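PfVFT1 (Plasmodium falciparum, PDB 5JKQ) is of uncertain function but has the bi-lobed Venus flytrap architecture of solute-binding proteins, and probably binds a small ligand between its lobes. Local coordinates at residues I183-N188 / K264-D269. The protein carries 3 engineered substitutions. Numbering follows the deposited sequence.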
ATOM      1  N   ILE A 183     -20.342  14.269  -0.655  1.00 17.57           N
ATOM      2  CA  ILE A 183     -20.776  15.540  -1.218  1.00 22.81           C
ATOM      3  C   ILE A 183     -22.245  15.781  -0.882  1.00 21.72           C
ATOM      4  O   ILE A 183     -23.005  14.836  -0.672  1.00 21.20           O
ATOM      5  CB  ILE A 183     -20.570  15.562  -2.756  1.00 23.93           C
ATOM      6  CG1 ILE A 183     -20.931  16.933  -3.338  1.00 23.95           C
ATOM      7  CG2 ILE A 183     -21.382  14.447  -3.419  1.00 23.52           C
ATOM      8  CD1 ILE A 183     -20.558  17.100  -4.805  1.00 23.72           C
ATOM      9  N   LEU A 184     -22.638  17.049  -0.819  1.00 25.87           N
ATOM     10  CA  LEU A 184     -24.029  17.403  -0.568  1.00 25.43           C
ATOM     11  C   LEU A 184     -24.907  16.972  -1.740  1.00 19.35           C
ATOM     12  O   LEU A 184     -24.560  17.198  -2.898  1.00 27.08           O
ATOM     13  CB  LEU A 184     -24.162  18.906  -0.332  1.00 22.23           C
ATOM     14  CG  LEU A 184     -23.467  19.435   0.923  1.00 26.85           C
ATOM     15  CD1 LEU A 184     -23.286  20.942   0.846  1.00 26.69           C
ATOM     16  CD2 LEU A 184     -24.261  19.053   2.163  1.00 23.99           C
ATOM     17  N   LYS A 185     -26.039  16.347  -1.431  1.00 21.43           N
ATOM     18  CA  LYS A 185     -26.965  15.875  -2.458  1.00 28.93           C
ATOM     19  C   LYS A 185     -27.478  17.004  -3.340  1.00 20.31           C
ATOM     20  O   LYS A 185     -27.830  16.785  -4.497  1.00 20.72           O
ATOM     21  CB  LYS A 185     -28.160  15.163  -1.816  1.00 28.18           C
ATOM     22  CG  LYS A 185     -27.929  13.694  -1.518  1.00 27.32           C
ATOM     23  CD  LYS A 185     -29.162  12.860  -1.836  1.00 30.81           C
ATOM     24  CE  LYS A 185     -28.849  11.371  -1.814  1.00 36.58           C
ATOM     25  NZ  LYS A 185     -30.076  10.540  -1.909  1.00 36.80           N
ATOM     26  N   GLU A 186     -27.519  18.209  -2.783  1.00 22.36           N
ATOM     27  CA  GLU A 186     -28.128  19.349  -3.458  1.00 30.58           C
ATOM     28  C   GLU A 186     -27.453  19.681  -4.789  1.00 29.63           C
ATOM     29  O   GLU A 186     -28.060  20.317  -5.650  1.00 33.15           O
ATOM     30  CB  GLU A 186     -28.099  20.572  -2.538  1.00 24.46           C
ATOM     31  CG  GLU A 186     -26.709  21.030  -2.147  1.00 25.94           C
ATOM     32  CD  GLU A 186     -26.730  22.051  -1.027  1.00 35.42           C
ATOM     33  OE1 GLU A 186     -27.091  21.681   0.111  1.00 39.04           O
ATOM     34  OE2 GLU A 186     -26.391  23.225  -1.285  1.00 38.51           O
ATOM     35  N   TYR A 187     -26.208  19.245  -4.963  1.00 24.36           N
ATOM     36  CA  TYR A 187     -25.466  19.524  -6.191  1.00 27.95           C
ATOM     37  C   TYR A 187     -25.835  18.561  -7.316  1.00 23.11           C
ATOM     38  O   TYR A 187     -25.438  18.763  -8.463  1.00 25.81           O
ATOM     39  CB  TYR A 187     -23.959  19.465  -5.932  1.00 21.40           C
ATOM     40  CG  TYR A 187     -23.452  20.609  -5.087  1.00 22.01           C
ATOM     41  CD1 TYR A 187     -23.431  21.904  -5.584  1.00 28.34           C
ATOM     42  CD2 TYR A 187     -22.993  20.396  -3.797  1.00 28.95           C
ATOM     43  CE1 TYR A 187     -22.971  22.956  -4.818  1.00 33.09           C
ATOM     44  CE2 TYR A 187     -22.528  21.442  -3.023  1.00 29.01           C
ATOM     45  CZ  TYR A 187     -22.520  22.720  -3.538  1.00 29.50           C
ATOM     46  OH  TYR A 187     -22.059  23.767  -2.773  1.00 37.75           O
ATOM     47  N   ASN A 188     -26.598  17.524  -6.985  1.00 26.52           N
ATOM     48  CA  ASN A 188     -27.054  16.547  -7.969  1.00 26.01           C
ATOM     49  C   ASN A 188     -25.882  15.800  -8.606  1.00 27.95           C
ATOM     50  O   ASN A 188     -25.939  15.408  -9.770  1.00 24.15           O
ATOM     51  CB  ASN A 188     -27.897  17.236  -9.049  1.00 31.86           C
ATOM     52  CG  ASN A 188     -28.785  16.267  -9.814  1.00 34.79           C
ATOM     53  OD1 ASN A 188     -29.195  15.229  -9.290  1.00 34.81           O
ATOM     54  ND2 ASN A 188     -29.091  16.607 -11.060  1.00 32.42           N
ATOM     55  N   LYS A 264     -29.497  14.524   2.552  1.00 22.11           N
ATOM     56  CA  LYS A 264     -28.630  15.700   2.549  1.00 22.56           C
ATOM     57  C   LYS A 264     -27.229  15.395   2.027  1.00 17.92           C
ATOM     58  O   LYS A 264     -26.605  16.240   1.384  1.00 21.98           O
ATOM     59  CB  LYS A 264     -28.537  16.281   3.962  1.00 28.26           C
ATOM     60  CG  LYS A 264     -29.860  16.831   4.496  1.00 39.38           C
ATOM     61  CD  LYS A 264     -30.218  18.187   3.887  1.00 43.61           C
ATOM     62  CE  LYS A 264     -29.628  19.358   4.682  1.00 49.10           C
ATOM     63  NZ  LYS A 264     -28.152  19.522   4.523  1.00 33.26           N
ATOM     64  N   ILE A 265     -26.737  14.195   2.311  1.00 20.39           N
ATOM     65  CA  ILE A 265     -25.369  13.828   1.964  1.00 24.07           C
ATOM     66  C   ILE A 265     -25.344  12.649   1.005  1.00 21.45           C
ATOM     67  O   ILE A 265     -26.194  11.758   1.057  1.00 21.43           O
ATOM     68  CB  ILE A 265     -24.545  13.504   3.238  1.00 23.46           C
ATOM     69  CG1 ILE A 265     -24.087  14.804   3.912  1.00 26.62           C
ATOM     70  CG2 ILE A 265     -23.332  12.616   2.928  1.00 25.48           C
ATOM     71  CD1 ILE A 265     -23.008  15.598   3.154  1.00 22.26           C
ATOM     72  N   ASN A 266     -24.360  12.683   0.114  1.00 24.37           N
ATOM     73  CA  ASN A 266     -24.128  11.628  -0.855  1.00 24.50           C
ATOM     74  C   ASN A 266     -22.724  11.079  -0.686  1.00 19.26           C
ATOM     75  O   ASN A 266     -21.794  11.841  -0.437  1.00 18.88           O
ATOM     76  CB  ASN A 266     -24.319  12.168  -2.270  1.00 24.21           C
ATOM     77  CG  ASN A 266     -25.224  11.299  -3.110  1.00 33.86           C
ATOM     78  OD1 ASN A 266     -26.180  11.785  -3.710  1.00 41.05           O
ATOM     79  ND2 ASN A 266     -24.929  10.006  -3.160  1.00 39.44           N
ATOM     80  N   VAL A 267     -22.572   9.765  -0.807  1.00 21.87           N
ATOM     81  CA  VAL A 267     -21.250   9.146  -0.790  1.00 16.65           C
ATOM     82  C   VAL A 267     -21.160   8.068  -1.866  1.00 17.40           C
ATOM     83  O   VAL A 267     -21.959   7.131  -1.885  1.00 17.74           O
ATOM     84  CB  VAL A 267     -20.919   8.523   0.582  1.00 15.04           C
ATOM     85  CG1 VAL A 267     -19.445   8.144   0.644  1.00 23.74           C
ATOM     86  CG2 VAL A 267     -21.252   9.484   1.714  1.00 23.67           C
ATOM     87  N   PHE A 268     -20.186   8.210  -2.759  1.00 18.74           N
ATOM     88  CA  PHE A 268     -19.969   7.237  -3.823  1.00 17.52           C
ATOM     89  C   PHE A 268     -18.489   6.889  -3.935  1.00 22.43           C
ATOM     90  O   PHE A 268     -17.620   7.695  -3.594  1.00 21.66           O
ATOM     91  CB  PHE A 268     -20.497   7.770  -5.160  1.00 17.43           C
ATOM     92  CG  PHE A 268     -19.867   9.064  -5.595  1.00 24.27           C
ATOM     93  CD1 PHE A 268     -18.684   9.066  -6.315  1.00 22.44           C
ATOM     94  CD2 PHE A 268     -20.465  10.278  -5.294  1.00 24.88           C
ATOM     95  CE1 PHE A 268     -18.103  10.254  -6.721  1.00 21.07           C
ATOM     96  CE2 PHE A 268     -19.890  11.470  -5.698  1.00 24.03           C
ATOM     97  CZ  PHE A 268     -18.707  11.456  -6.412  1.00 26.00           C
ATOM     98  N   ASP A 269     -18.214   5.677  -4.406  1.00 21.00           N
ATOM     99  CA  ASP A 269     -16.848   5.198  -4.573  1.00 23.35           C
ATOM    100  C   ASP A 269     -16.304   5.645  -5.926  1.00 16.57           C
ATOM    101  O   ASP A 269     -16.787   5.210  -6.972  1.00 25.97           O
ATOM    102  CB  ASP A 269     -16.801   3.670  -4.450  1.00 23.43           C
ATOM    103  CG  ASP A 269     -15.406   3.144  -4.151  1.00 24.68           C
ATOM    104  OD1 ASP A 269     -14.415   3.826  -4.486  1.00 16.89           O
ATOM    105  OD2 ASP A 269     -15.306   2.039  -3.579  1.00 22.25           O
TER
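With CG1 of I183 anti to its backbone N (chi1 -176°), the CG2 branch lies between N and the carbonyl carbon, where it meets both CB of N266 and the edge of the F268 ring. F268 itself holds CG between its own N and carbonyl carbon (chi1 59°), which sets the direction in which the ring leaves the backbone. CG2 of I183 lies near the ring plane, 4.0 Å from CE2 of F268. A beta-branched isoleucine suits this place: one branch serves the neighbouring strand while the backbone stays extended.

I183 and N266 form an antiparallel hydrogen-bonded pair, with N of I183 donating to O of N266 at 2.8 Å and N of N266 returning a bond to O of I183 at 2.7 Å. L184 and I265, the next pair, are non-hydrogen-bonded; CD2 of L184 reaches CD1 of I265 at 3.8 Å. Both side chains also touch L244 of helix 236-244, and I265 touches V243 of that helix as well.

The pairing joins the end of strand 175-184 to the start of strand 265-281, within the mixed sheet of the bi-lobed Venus flytrap fold. Beyond L184 the chain turns into a short 3-10 segment, and N of K185 donates to O of K264 at 2.9 Å, the donor standing above the carbonyl plane. CA of L184 approaches the same oxygen at 3.4 Å. The K185 side chain crosses that of N266 at about a right angle, its CE 3.3 Å from OD1 of N266. A long flexible lysine suits this exposed margin, its methylenes packing beside the amide.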